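Local coordinates for pirin family protein (Acinetobacter baumannii, PDB 6D0P) that probably acts as an iron-dependent quercetin 2,3-dioxygenase of the pirin family, and holds a manganese ion at its metal site in this crystal, at residues Y11-H15 / E224-V228; T37-F41 / H204-V208; P49-T55 / A117-F123; A75-V80 / T91-G95. One frame throughout, in Å; residues are numbered along the deposited sequence. Where two conformers were deposited one is given.

Contact 1: residues Y11-H15 / E224-V228; sequences YQNNH and EGKTV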
loop_
_atom_site.group_PDB
_atom_site.type_symbol
_atom_site.label_atom_id
_atom_site.label_comp_id
_atom_site.label_asym_id
_atom_site.label_seq_id
_atom_site.Cartn_x
_atom_site.Cartn_y
_atom_site.Cartn_z
ATOM N N TYR A 11 1.331 -16.168 -2.839
ATOM C CA TYR A 11 2.515 -15.844 -3.631
ATOM C C TYR A 11 3.587 -15.254 -2.703
ATOM O O TYR A 11 3.331 -14.256 -2.017
ATOM C CB TYR A 11 2.127 -14.856 -4.740
ATOM C CG TYR A 11 0.961 -15.312 -5.586
ATOM C CD1 TYR A 11 -0.343 -15.172 -5.141
ATOM C CD2 TYR A 11 1.158 -15.926 -6.815
ATOM C CE1 TYR A 11 -1.419 -15.627 -5.889
ATOM C CE2 TYR A 11 0.093 -16.372 -7.586
ATOM C CZ TYR A 11 -1.200 -16.229 -7.115
ATOM O OH TYR A 11 -2.260 -16.656 -7.863
ATOM N N GLN A 12 4.777 -15.852 -2.696
ATOM C CA GLN A 12 5.880 -15.371 -1.877
ATOM C C GLN A 12 7.019 -14.904 -2.795
ATOM O O GLN A 12 7.443 -15.634 -3.692
ATOM C CB GLN A 12 6.364 -16.476 -0.956
ATOM C CG GLN A 12 7.448 -16.018 -0.002
ATOM C CD GLN A 12 7.847 -17.145 0.914
ATOM O OE1 GLN A 12 7.741 -18.326 0.567
ATOM N NE2 GLN A 12 8.322 -16.781 2.091
ATOM N N ASN A 13 7.526 -13.693 -2.550
ATOM C CA ASN A 13 8.603 -13.142 -3.370
ATOM C C ASN A 13 9.825 -12.858 -2.489
ATOM O O ASN A 13 9.730 -12.076 -1.533
ATOM C CB ASN A 13 8.176 -11.858 -4.076
ATOM C CG ASN A 13 9.257 -11.328 -4.995
ATOM O OD1 ASN A 13 10.185 -12.045 -5.352
ATOM N ND2 ASN A 13 9.153 -10.070 -5.377
ATOM N N ASN A 14 10.962 -13.434 -2.842
ATOM C CA ASN A 14 12.214 -13.232 -2.096
ATOM C C ASN A 14 13.260 -12.584 -3.004
ATOM O O ASN A 14 14.468 -12.661 -2.722
ATOM C CB ASN A 14 12.752 -14.552 -1.539
ATOM C CG ASN A 14 13.844 -14.350 -0.513
ATOM O OD1 ASN A 14 13.753 -13.434 0.301
ATOM N ND2 ASN A 14 14.886 -15.178 -0.552
ATOM N N HIS A 15 12.807 -11.971 -4.093
ATOM C CA HIS A 15 13.705 -11.370 -5.063
ATOM C C HIS A 15 13.524 -9.852 -5.027
ATOM O O HIS A 15 12.502 -9.365 -5.441
ATOM C CB HIS A 15 13.387 -11.909 -6.464
ATOM C CG HIS A 15 14.496 -11.752 -7.450
ATOM N ND1 HIS A 15 14.515 -12.450 -8.651
ATOM C CD2 HIS A 15 15.641 -11.031 -7.406
ATOM C CE1 HIS A 15 15.614 -12.133 -9.316
ATOM N NE2 HIS A 15 16.317 -11.261 -8.576
ATOM N N GLU A 224 4.234 -17.415 5.392
ATOM C CA GLU A 224 5.493 -16.844 5.875
ATOM C C GLU A 224 5.640 -15.400 5.366
ATOM O O GLU A 224 4.770 -14.880 4.662
ATOM C CB GLU A 224 6.661 -17.692 5.368
ATOM C CG GLU A 224 6.495 -19.177 5.668
ATOM C CD GLU A 224 6.708 -19.523 7.137
ATOM O OE1 GLU A 224 7.731 -19.046 7.715
ATOM O OE2 GLU A 224 5.869 -20.281 7.698
ATOM N N GLY A 225 6.785 -14.781 5.670
ATOM C CA GLY A 225 7.048 -13.391 5.295
ATOM C C GLY A 225 7.162 -13.181 3.792
ATOM O O GLY A 225 7.487 -14.098 3.038
ATOM N N LYS A 226 6.894 -11.942 3.409
ATOM C CA LYS A 226 6.958 -11.502 2.021
ATOM C C LYS A 226 5.933 -12.299 1.207
ATOM O O LYS A 226 6.245 -12.740 0.094
ATOM C CB LYS A 226 8.359 -11.692 1.429
ATOM C CG LYS A 226 9.530 -11.124 2.223
ATOM C CD LYS A 226 10.862 -11.344 1.514
ATOM C CE LYS A 226 12.072 -11.314 2.420
ATOM N NZ LYS A 226 12.247 -9.998 3.068
ATOM N N THR A 227 4.731 -12.495 1.773
ATOM C CA THR A 227 3.702 -13.318 1.106
ATOM C C THR A 227 2.359 -12.579 1.052
ATOM O O THR A 227 2.002 -11.824 1.993
ATOM C CB THR A 227 3.476 -14.646 1.851
ATOM O OG1 THR A 227 4.661 -15.456 1.842
ATOM C CG2 THR A 227 2.376 -15.493 1.249
ATOM N N VAL A 228 1.640 -12.772 -0.046
ATOM C CA VAL A 228 0.256 -12.339 -0.136
ATOM C C VAL A 228 -0.616 -13.578 -0.380
ATOM O O VAL A 228 -0.312 -14.393 -1.254
ATOM C CB VAL A 228 0.005 -11.278 -1.225
ATOM C CG1 VAL A 228 0.474 -11.707 -2.601
ATOM C CG2 VAL A 228 -1.470 -10.906 -1.276
#
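Residues 11-12 end the strand 7-12, and they pair antiparallel with the start of strand 227-231. Tyr11 and Val228 form a hydrogen-bonded pair. Tyr11 N donates to Val228 O at 2.9 Å, and Val228 N donates back to Tyr11 O at 3.0 Å. Gln12 and Thr227 follow as a non-hydrogen-bonded pair, with CA atoms 4.2 Å apart. Lys226 O then takes two contacts: a hydrogen bond from Asn13 N at 3.1 Å and a CA-H...O contact from Gln12 CA at 3.3 Å. The extended side chain of Gln12 adds one more bond, from NE2 to Gly225 O at 3.0 Å. Local bonds hold both ends in shape. Asn13 OD1 accepts from His15 N at 2.9 Å, which makes an Asx turn just after the pairing, while Asn13 ND2 donates to Asn27 O. Thr227 OG1 donates to Glu224 O at 2.9 Å. The carboxylate of Glu224 forms a salt bridge with Arg222, and Lys226 makes a cation-pi contact with Tyr26. Lys226 has positive phi, and with Thr227 it faces Val210. This is a G1 beta bulge, here at the point where an N-terminal edge strand joins a sheet of the C-terminal cupin domain.

Contact 2: residues T37-F41 / H204-V208; sequences TLSPF and HTTLV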
loop_
_atom_site.group_PDB
_atom_site.type_symbol
_atom_site.label_atom_id
_atom_site.label_comp_id
_atom_site.label_asym_id
_atom_site.label_seq_id
_atom_site.Cartn_x
_atom_site.Cartn_y
_atom_site.Cartn_z
ATOM N N THR A 37 -8.303 -9.819 -10.178
ATOM C CA THR A 37 -8.392 -10.568 -8.916
ATOM C C THR A 37 -8.055 -9.672 -7.708
ATOM O O THR A 37 -8.610 -9.854 -6.598
ATOM C CB THR A 37 -7.435 -11.766 -8.944
ATOM O OG1 THR A 37 -7.876 -12.593 -10.022
ATOM C CG2 THR A 37 -7.409 -12.537 -7.647
ATOM N N LEU A 38 -7.149 -8.721 -7.904
ATOM C CA LEU A 38 -6.714 -7.839 -6.832
ATOM C C LEU A 38 -7.622 -6.617 -6.644
ATOM O O LEU A 38 -7.448 -5.898 -5.650
ATOM C CB LEU A 38 -5.315 -7.332 -7.178
ATOM C CG LEU A 38 -4.223 -8.392 -7.258
ATOM C CD1 LEU A 38 -2.967 -7.785 -7.870
ATOM C CD2 LEU A 38 -3.915 -8.951 -5.876
ATOM N N SER A 39 -8.510 -6.324 -7.590
ATOM C CA SER A 39 -9.295 -5.057 -7.597
ATOM C C SER A 39 -9.954 -4.807 -6.235
ATOM O O SER A 39 -10.682 -5.660 -5.720
ATOM C CB SER A 39 -10.324 -5.070 -8.719
ATOM O OG SER A 39 -11.056 -3.849 -8.776
ATOM N N PRO A 40 -9.830 -3.602 -5.684
ATOM C CA PRO A 40 -9.266 -2.410 -6.311
ATOM C C PRO A 40 -7.767 -2.158 -6.139
ATOM O O PRO A 40 -7.309 -1.054 -6.448
ATOM C CB PRO A 40 -10.041 -1.304 -5.553
ATOM C CG PRO A 40 -10.188 -1.872 -4.161
ATOM C CD PRO A 40 -10.478 -3.327 -4.400
ATOM N N PHE A 41 -7.021 -3.129 -5.609
ATOM C CA PHE A 41 -5.621 -2.945 -5.353
ATOM C C PHE A 41 -4.838 -3.208 -6.632
ATOM O O PHE A 41 -5.183 -4.100 -7.367
ATOM C CB PHE A 41 -5.186 -3.793 -4.160
ATOM C CG PHE A 41 -6.014 -3.456 -2.952
ATOM C CD1 PHE A 41 -5.809 -2.265 -2.276
ATOM C CD2 PHE A 41 -7.059 -4.276 -2.557
ATOM C CE1 PHE A 41 -6.613 -1.897 -1.205
ATOM C CE2 PHE A 41 -7.851 -3.918 -1.478
ATOM C CZ PHE A 41 -7.631 -2.734 -0.806
ATOM N N HIS A 204 -16.247 -8.765 -1.001
ATOM C CA HIS A 204 -15.012 -7.987 -1.156
ATOM C C HIS A 204 -13.793 -8.869 -1.471
ATOM O O HIS A 204 -13.628 -9.945 -0.908
ATOM C CB HIS A 204 -14.659 -7.225 0.137
ATOM C CG HIS A 204 -15.381 -5.929 0.312
ATOM N ND1 HIS A 204 -14.852 -4.882 1.036
ATOM C CD2 HIS A 204 -16.553 -5.495 -0.181
ATOM C CE1 HIS A 204 -15.686 -3.872 0.999
ATOM N NE2 HIS A 204 -16.725 -4.215 0.262
ATOM N N THR A 205 -12.966 -8.372 -2.373
ATOM C CA THR A 205 -11.592 -8.851 -2.531
ATOM C C THR A 205 -10.962 -8.812 -1.138
ATOM O O THR A 205 -11.199 -7.839 -0.420
ATOM C CB THR A 205 -10.809 -7.912 -3.452
ATOM O OG1 THR A 205 -11.397 -8.014 -4.742
ATOM C CG2 THR A 205 -9.324 -8.192 -3.507
ATOM N N THR A 206 -10.191 -9.842 -0.774
ATOM C CA THR A 206 -9.593 -9.942 0.525
ATOM C C THR A 206 -8.181 -10.486 0.366
ATOM O O THR A 206 -7.993 -11.645 -0.075
ATOM C CB THR A 206 -10.421 -10.842 1.450
ATOM O OG1 THR A 206 -11.749 -10.325 1.571
ATOM C CG2 THR A 206 -9.815 -10.944 2.830
ATOM N N LEU A 207 -7.207 -9.630 0.636
ATOM C CA LEU A 207 -5.813 -9.989 0.541
ATOM C C LEU A 207 -5.178 -9.934 1.932
ATOM O O LEU A 207 -5.350 -8.933 2.651
ATOM C CB LEU A 207 -5.114 -9.002 -0.399
ATOM C CG LEU A 207 -5.772 -8.796 -1.753
ATOM C CD1 LEU A 207 -5.074 -7.684 -2.498
ATOM C CD2 LEU A 207 -5.757 -10.094 -2.568
ATOM N N VAL A 208 -4.483 -10.998 2.321
ATOM C CA VAL A 208 -3.745 -11.043 3.589
ATOM C C VAL A 208 -2.265 -10.970 3.237
ATOM O O VAL A 208 -1.741 -11.843 2.545
ATOM C CB VAL A 208 -4.060 -12.300 4.409
ATOM C CG1 VAL A 208 -3.237 -12.374 5.691
ATOM C CG2 VAL A 208 -5.554 -12.379 4.689
#
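This is a buried contact between the two halves of the bicupin. It joins a loop of the N-terminal half, between helix 31-34 and strand 41-52, to the start of strand 205-210 in the C-terminal half. One hydrogen bond and a small apolar cluster hold it. Thr205 points toward the loop, and its OG1 donates to Ser39 O at a short 2.6 Å. Its methyl lies against the loop backbone, with Thr205 CG2 3.6 Å from Thr37 O and 3.7 Å from Leu38 O. Two residues further along the strand, Leu207 points the same way. Its CD1 meets Leu38 CD2 at 3.8 Å and Phe41 CD2 at 3.9 Å. Thr206, between them, points away, as strand alternation requires. The loop is tightly folded: Phe41 N donates to Leu38 O at 2.8 Å, around a cis peptide bond before Pro40. This turn brings both Leu38 and Phe41 to Leu207. Ser39 OG is bonded to Leu256 N, beyond strand 245-253. Strand 205-210 runs between strands 227-231 and 245-253, and Phe29 of strand 23-30 touches Leu38, Phe41 and Leu207 together.

Contact 3: residues P49-T55 / A117-F123; sequences PYNFSPT and AEHGGLF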
loop_
_atom_site.group_PDB
_atom_site.type_symbol
_atom_site.label_atom_id
_atom_site.label_comp_id
_atom_site.label_asym_id
_atom_site.label_seq_id
_atom_site.Cartn_x
_atom_site.Cartn_y
_atom_site.Cartn_z
ATOM N N PRO A 49 13.331 -4.164 6.053
ATOM C CA PRO A 49 14.386 -3.406 6.778
ATOM C C PRO A 49 15.740 -3.475 6.063
ATOM O O PRO A 49 16.258 -4.569 5.806
ATOM C CB PRO A 49 14.432 -4.031 8.174
ATOM C CG PRO A 49 13.012 -4.503 8.377
ATOM C CD PRO A 49 12.570 -4.991 7.012
ATOM N N TYR A 50 16.262 -2.305 5.728
ATOM C CA TYR A 50 17.518 -2.187 4.996
ATOM C C TYR A 50 18.330 -1.045 5.604
ATOM O O TYR A 50 17.824 0.059 5.807
ATOM C CB TYR A 50 17.234 -1.937 3.508
ATOM C CG TYR A 50 18.452 -1.947 2.626
ATOM C CD1 TYR A 50 19.279 -0.841 2.523
ATOM C CD2 TYR A 50 18.775 -3.070 1.877
ATOM C CE1 TYR A 50 20.399 -0.849 1.700
ATOM C CE2 TYR A 50 19.886 -3.087 1.045
ATOM C CZ TYR A 50 20.692 -1.974 0.957
ATOM O OH TYR A 50 21.769 -1.996 0.127
ATOM N N ASN A 51 19.597 -1.304 5.875
ATOM C CA ASN A 51 20.430 -0.319 6.533
ATOM C C ASN A 51 21.017 0.704 5.546
ATOM O O ASN A 51 21.724 0.343 4.608
ATOM C CB ASN A 51 21.603 -0.971 7.263
ATOM C CG ASN A 51 22.386 0.068 8.034
ATOM O OD1 ASN A 51 21.808 0.793 8.827
ATOM N ND2 ASN A 51 23.679 0.178 7.772
ATOM N N PHE A 52 20.762 1.978 5.816
ATOM C CA PHE A 52 21.392 3.049 5.072
ATOM C C PHE A 52 22.287 3.837 6.027
ATOM O O PHE A 52 21.798 4.394 6.997
ATOM C CB PHE A 52 20.369 3.998 4.459
ATOM C CG PHE A 52 19.636 3.413 3.290
ATOM C CD1 PHE A 52 20.217 3.419 2.030
ATOM C CD2 PHE A 52 18.388 2.834 3.449
ATOM C CE1 PHE A 52 19.557 2.861 0.949
ATOM C CE2 PHE A 52 17.729 2.277 2.360
ATOM C CZ PHE A 52 18.316 2.303 1.114
ATOM N N SER A 53 23.587 3.860 5.764
ATOM C CA SER A 53 24.472 4.642 6.577
ATOM C C SER A 53 24.265 6.126 6.224
ATOM O O SER A 53 23.637 6.457 5.177
ATOM C CB SER A 53 25.901 4.212 6.372
ATOM O OG SER A 53 26.279 4.411 5.023
ATOM N N PRO A 54 24.751 7.026 7.085
ATOM C CA PRO A 54 24.603 8.477 6.898
ATOM C C PRO A 54 25.097 8.977 5.531
ATOM O O PRO A 54 26.127 8.510 5.018
ATOM C CB PRO A 54 25.471 9.075 8.016
ATOM C CG PRO A 54 25.379 8.050 9.114
ATOM C CD PRO A 54 25.415 6.737 8.370
ATOM N N THR A 55 24.375 9.928 4.948
ATOM C CA THR A 55 24.743 10.435 3.632
ATOM C C THR A 55 24.353 11.913 3.496
ATOM O O THR A 55 23.456 12.402 4.157
ATOM C CB THR A 55 24.062 9.636 2.508
ATOM O OG1 THR A 55 24.478 10.150 1.244
ATOM C CG2 THR A 55 22.552 9.683 2.547
ATOM N N ALA A 117 18.351 10.791 6.365
ATOM C CA ALA A 117 19.592 10.724 5.592
ATOM C C ALA A 117 20.778 11.040 6.503
ATOM O O ALA A 117 21.778 10.349 6.447
ATOM C CB ALA A 117 19.569 11.688 4.431
ATOM N N GLU A 118 20.628 12.055 7.344
ATOM C CA GLU A 118 21.717 12.506 8.224
ATOM C C GLU A 118 22.058 11.443 9.273
ATOM O O GLU A 118 23.221 11.229 9.573
ATOM C CB GLU A 118 21.333 13.811 8.932
ATOM C CG GLU A 118 22.357 14.278 9.962
ATOM C CD GLU A 118 21.925 15.438 10.855
ATOM O OE1 GLU A 118 21.042 16.210 10.436
ATOM O OE2 GLU A 118 22.471 15.562 11.976
ATOM N N HIS A 119 21.058 10.811 9.858
ATOM C CA HIS A 119 21.329 9.863 10.949
ATOM C C HIS A 119 21.535 8.430 10.436
ATOM O O HIS A 119 22.280 7.691 11.067
ATOM C CB HIS A 119 20.220 9.918 12.015
ATOM C CG HIS A 119 20.178 11.212 12.759
ATOM N ND1 HIS A 119 19.433 12.294 12.320
ATOM C CD2 HIS A 119 20.808 11.615 13.882
ATOM C CE1 HIS A 119 19.596 13.300 13.154
ATOM N NE2 HIS A 119 20.437 12.912 14.118
ATOM N N GLY A 120 20.910 8.046 9.315
ATOM C CA GLY A 120 21.014 6.685 8.809
ATOM C C GLY A 120 20.259 5.695 9.693
ATOM O O GLY A 120 19.573 6.087 10.614
ATOM N N GLY A 121 20.414 4.411 9.428
ATOM C CA GLY A 121 19.708 3.364 10.169
ATOM C C GLY A 121 18.825 2.525 9.246
ATOM O O GLY A 121 18.946 2.624 8.028
ATOM N N LEU A 122 17.937 1.716 9.830
ATOM C CA LEU A 122 17.090 0.828 9.047
ATOM C C LEU A 122 15.934 1.622 8.440
ATOM O O LEU A 122 15.332 2.482 9.072
ATOM C CB LEU A 122 16.537 -0.306 9.922
ATOM C CG LEU A 122 17.564 -1.281 10.494
ATOM C CD1 LEU A 122 16.916 -2.233 11.489
ATOM C CD2 LEU A 122 18.255 -2.052 9.381
ATOM N N PHE A 123 15.637 1.277 7.210
ATOM C CA PHE A 123 14.562 1.857 6.461
ATOM C C PHE A 123 13.564 0.738 6.175
ATOM O O PHE A 123 13.966 -0.325 5.712
ATOM C CB PHE A 123 15.102 2.464 5.164
ATOM C CG PHE A 123 14.070 3.152 4.312
ATOM C CD1 PHE A 123 13.643 4.438 4.616
ATOM C CD2 PHE A 123 13.542 2.528 3.198
ATOM C CE1 PHE A 123 12.712 5.090 3.825
ATOM C CE2 PHE A 123 12.612 3.178 2.404
ATOM C CZ PHE A 123 12.192 4.455 2.719
HETATM O O HOH W 1 21.079 7.619 5.242
#
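Strands 49-52 and 121-123 pair antiparallel, with four backbone hydrogen bonds between Tyr50 and Phe123 and between Phe52 and Gly121. The aromatic side chains of Tyr50, Phe52 and Phe123 leave by the same face. With Phe52 in m and Phe123 in t, the edge of the Phe52 ring meets Phe123 CB, with CD2 to CB at 3.7 Å, and both rings contact His112. Tyr50, in t, turns edge-to-face with Trp18. On the other face, Leu122 in mt lays CD2 4.1 Å from Asn51 CB. Gly120 and Gly121 both have positive phi. A CB on Gly120 would clash with Phe52 O. Beyond the strands, Thr55 N donates to Ala117 O at 3.0 Å. A water also donates to Ala117 O at 3.1 Å and to Ser53 O at 2.8 Å. The exo-puckered ring of Pro54 covers the helix end, with CB 3.5 Å from Glu118 O. The arrangement is an antiparallel strand pair of the N-terminal cupin barrel, entered on one side from a short helix.

Contact 4: residues A75-V80 / T91-G95; sequences AYQGEV and TIKTG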
loop_
_atom_site.group_PDB
_atom_site.type_symbol
_atom_site.label_atom_id
_atom_site.label_comp_id
_atom_site.label_asym_id
_atom_site.label_seq_id
_atom_site.Cartn_x
_atom_site.Cartn_y
_atom_site.Cartn_z
ATOM N N ALA A 75 5.172 4.442 6.406
ATOM C CA ALA A 75 6.553 4.407 6.911
ATOM C C ALA A 75 6.606 3.567 8.197
ATOM O O ALA A 75 5.915 3.888 9.151
ATOM C CB ALA A 75 7.052 5.815 7.169
ATOM N N TYR A 76 7.450 2.540 8.228
ATOM C CA TYR A 76 7.615 1.690 9.429
ATOM C C TYR A 76 8.915 2.042 10.171
ATOM O O TYR A 76 8.940 2.101 11.406
ATOM C CB TYR A 76 7.548 0.206 9.056
ATOM C CG TYR A 76 6.175 -0.252 8.620
ATOM C CD1 TYR A 76 5.091 -0.177 9.485
ATOM C CD2 TYR A 76 5.954 -0.781 7.366
ATOM C CE1 TYR A 76 3.822 -0.593 9.101
ATOM C CE2 TYR A 76 4.695 -1.202 6.966
ATOM C CZ TYR A 76 3.630 -1.130 7.840
ATOM O OH TYR A 76 2.394 -1.543 7.438
ATOM N N GLN A 77 10.001 2.227 9.432
ATOM C CA GLN A 77 11.289 2.614 10.015
ATOM C C GLN A 77 11.903 3.635 9.062
ATOM O O GLN A 77 11.847 3.468 7.839
ATOM C CB GLN A 77 12.238 1.432 10.206
ATOM C CG GLN A 77 11.708 0.340 11.126
ATOM C CD GLN A 77 12.767 -0.673 11.490
ATOM O OE1 GLN A 77 13.737 -0.363 12.188
ATOM N NE2 GLN A 77 12.583 -1.899 11.034
ATOM N N GLY A 78 12.457 4.695 9.613
ATOM C CA GLY A 78 12.957 5.755 8.741
ATOM C C GLY A 78 11.834 6.685 8.290
ATOM O O GLY A 78 10.694 6.592 8.779
ATOM N N GLU A 79 12.135 7.570 7.332
ATOM C CA GLU A 79 11.208 8.630 6.935
ATOM C C GLU A 79 11.351 8.918 5.443
ATOM O O GLU A 79 12.442 8.822 4.916
ATOM C CB GLU A 79 11.526 9.954 7.631
ATOM C CG GLU A 79 11.607 9.910 9.141
ATOM C CD GLU A 79 11.735 11.283 9.801
ATOM O OE1 GLU A 79 12.190 12.266 9.114
ATOM O OE2 GLU A 79 11.401 11.379 11.030
ATOM N N VAL A 80 10.248 9.331 4.807
ATOM C CA VAL A 80 10.229 9.654 3.386
ATOM C C VAL A 80 9.721 11.085 3.204
ATOM O O VAL A 80 8.690 11.458 3.773
ATOM C CB VAL A 80 9.353 8.651 2.614
ATOM C CG1 VAL A 80 9.119 9.055 1.161
ATOM C CG2 VAL A 80 9.919 7.244 2.685
ATOM N N THR A 91 6.563 15.390 4.642
ATOM C CA THR A 91 7.440 14.364 5.195
ATOM C C THR A 91 6.622 13.328 5.963
ATOM O O THR A 91 5.840 13.668 6.834
ATOM C CB THR A 91 8.528 14.974 6.074
ATOM O OG1 THR A 91 9.413 15.698 5.221
ATOM C CG2 THR A 91 9.329 13.929 6.819
ATOM N N ILE A 92 6.818 12.073 5.592
ATOM C CA ILE A 92 6.148 10.941 6.212
ATOM C C ILE A 92 7.080 10.399 7.303
ATOM O O ILE A 92 8.082 9.766 6.991
ATOM C CB ILE A 92 5.849 9.860 5.156
ATOM C CG1 ILE A 92 5.204 10.449 3.896
ATOM C CG2 ILE A 92 5.028 8.726 5.757
ATOM C CD1 ILE A 92 5.076 9.473 2.740
ATOM N N LYS A 93 6.758 10.629 8.564
ATOM C CA LYS A 93 7.613 10.132 9.646
ATOM C C LYS A 93 7.211 8.696 9.980
ATOM O O LYS A 93 6.189 8.185 9.471
ATOM C CB LYS A 93 7.501 11.018 10.889
ATOM C CG LYS A 93 7.817 12.489 10.702
ATOM C CD LYS A 93 7.772 13.260 12.018
ATOM C CE LYS A 93 7.994 14.743 11.838
ATOM N NZ LYS A 93 8.043 15.461 13.137
ATOM N N THR A 94 8.008 8.036 10.826
ATOM C CA THR A 94 7.715 6.660 11.219
ATOM C C THR A 94 6.302 6.614 11.825
ATOM O O THR A 94 5.954 7.416 12.691
ATOM C CB THR A 94 8.778 6.114 12.187
ATOM O OG1 THR A 94 9.953 5.826 11.427
ATOM C CG2 THR A 94 8.359 4.844 12.893
ATOM N N GLY A 95 5.473 5.726 11.318
ATOM C CA GLY A 95 4.096 5.598 11.814
ATOM C C GLY A 95 3.100 6.443 11.039
ATOM O O GLY A 95 1.873 6.233 11.191
HETATM O O HOH W 2 12.766 4.837 12.424
HETATM O O HOH W 3 10.205 9.443 12.274
#
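The chain turns a corner at Tyr76, so residues 75-80 meet residues 91-95 through two separate sets of bonds. Before the corner, Gly95 N donates to Ala75 O at 2.9 Å. Beyond it, Val80 and Ile92 form an antiparallel hydrogen-bonded pair, with Val80 N to Ile92 O at 3.1 Å and Ile92 N to Val80 O at 2.7 Å. Thr94 spans the gap: its OG1 donates to Gly78 O at 2.9 Å. One water joins Gly78 N to Thr94 OG1, and another joins Thr94 N to Glu79 OE2. Tyr76 and Gln77 both face Glu124 in a classic beta bulge. The corner thus carries the chain from one sheet of the N-terminal cupin barrel to the other. Gly78 has a phi of 82°, and a CB there would jam against Gln77 O. Glu79 OE1 is bonded to Ser113 OG. Inside, Ala75 CB packs on Ile92 CG2 at 3.8 Å. Val80 CB lies 4.4 Å from Ile92 CD1, and the Val80 side chain is about 4 Å from that of the metal ligand Glu110.

Overall arrangement
Contacts 3 and 4 belong to the N-terminal cupin half, with centres 12 Å apart. They touch directly: Phe123 CZ lies 3.6 Å from Val80 CG2, and Leu122 O lies 3.5 Å from Gln77 CB. Both approach the manganese site of His64, His66, His108 and Glu110. The ion is about 9 Å from the side chain of Val80 and about 12 Å from that of Phe123. Contacts 1 and 2 lie away from this site and link N-terminal segments to neighbouring strands of one C-terminal sheet. Their centres are 17 Å apart, and Val228 CG2 packs 3.9 Å from Val208 O. Contacts 2 and 3, with centres 33 Å apart, lie on opposite sides of the chain's centre.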